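Local coordinates for putative S-adenosylmethionine-dependent methyltransferase (Bacteroides thetaiotaomicron, PDB 1WYZ), which probably transfers methyl groups from S-adenosylmethionine to a substrate that the structure alone does not show, at the interface of chains A and B. Numbering follows the deposited sequence. Chains: chain A/B, putative S-adenosylmethionine-dependent methyltransferase.

The interface of chains A and B. Residues chain A 129-130, 206, 208; chain B 7, 115, 117.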
# COMPACT_ATOMS: atom_id res chain seq x y z
N MSE A 129 7.07 2.64 5.04
CA MSE A 129 8.12 1.73 5.47
C MSE A 129 9.46 2.39 5.70
O MSE A 129 10.08 2.20 6.75
CB MSE A 129 8.28 0.60 4.44
CG MSE A 129 7.13 -0.42 4.40
SE MSE A 129 7.23 -1.61 2.87
CE MSE A 129 9.02 -2.30 3.16
N ALA A 130 9.91 3.17 4.73
CA ALA A 130 11.21 3.81 4.83
C ALA A 130 11.25 5.04 5.70
O ALA A 130 12.34 5.53 6.02
CB ALA A 130 11.73 4.15 3.44
N GLU A 206 16.70 7.36 -6.07
CA GLU A 206 15.94 7.39 -4.83
C GLU A 206 16.51 8.21 -3.70
O GLU A 206 17.71 8.25 -3.47
CB GLU A 206 15.74 5.94 -4.35
CG GLU A 206 15.05 5.81 -2.98
CD GLU A 206 14.94 4.37 -2.49
OE1 GLU A 206 14.11 3.60 -3.02
OE2 GLU A 206 15.70 4.01 -1.56
N ILE A 208 15.04 9.00 0.32
CA ILE A 208 13.99 8.83 1.32
C ILE A 208 14.64 9.00 2.67
O ILE A 208 15.29 8.09 3.19
CB ILE A 208 13.37 7.44 1.32
CG1 ILE A 208 12.93 7.07 -0.10
CG2 ILE A 208 12.21 7.42 2.32
CD1 ILE A 208 12.55 5.60 -0.29
N LEU B 7 14.73 -3.12 3.63
CA LEU B 7 13.46 -3.59 4.20
C LEU B 7 12.88 -4.66 3.29
O LEU B 7 12.32 -4.37 2.24
CB LEU B 7 12.47 -2.43 4.32
CG LEU B 7 12.61 -1.46 5.50
CD1 LEU B 7 14.06 -1.20 5.82
CD2 LEU B 7 11.87 -0.19 5.15
N VAL B 115 18.10 4.10 3.98
CA VAL B 115 17.07 3.08 4.13
C VAL B 115 16.50 2.88 2.75
O VAL B 115 16.24 3.84 2.03
CB VAL B 115 15.92 3.53 5.06
CG1 VAL B 115 15.08 2.33 5.46
CG2 VAL B 115 16.46 4.26 6.27
N PRO B 117 13.44 0.60 0.83
CA PRO B 117 12.33 -0.36 0.95
C PRO B 117 12.12 -1.21 -0.30
O PRO B 117 12.00 -0.67 -1.40
CB PRO B 117 11.14 0.54 1.22
CG PRO B 117 11.45 1.71 0.30
CD PRO B 117 12.93 1.96 0.57
O HOH W 1 17.22 6.45 2.79
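B:Leu7 and A:Met129, a selenomethionine, slide past each other in opposite directions, and their overlap illustrates how a helix of one subunit can be seated against residues of two strands of its twin. The terminal methyl CE of A:Met129 lies 3.6 Å from CB of B:Leu7, while CD2 of the leucine points at the helix backbone, 3.4 Å from O of A:Met129. The selenomethionine chain is extended through chi2 and then bends at chi3 (56°), which turns CE towards B:Leu7 and B:Pro117. The same methyl also meets B:Pro117, 4.0 Å from the ring carbon CB.

B:Pro117 is the second centre of the patch. Its CD and CG edge enters the angle between the A:Ala130 methyl and the A:Ile208 side chain: CD is 3.8 Å from A:Ala130 CB, and A:Ile208 CD1 points at the ring, at the same separation, 3.8 Å from CD. With CG1 anti to the carbonyl carbon (chi1 -51°) and the chain extended beyond it, the isoleucine delivers CD1 to the ring. The carboxylate of A:Glu206 points towards the proline from beside the isoleucine and makes a looser contact with CD.

One polar link across the patch passes through water 1, which lies 2.6 Å from A:Ile208 O and accepts the N-H of B:Val115 at 2.8 Å from N; B:Val115 O is also within its reach.

In the fold, helix 123-131 and the start of strand 207-212 of chain A face strands 5-9 and 115-117 of chain B, and the two-fold symmetry repeats the patch with the chains exchanged, an arrangement consistent with a dimer.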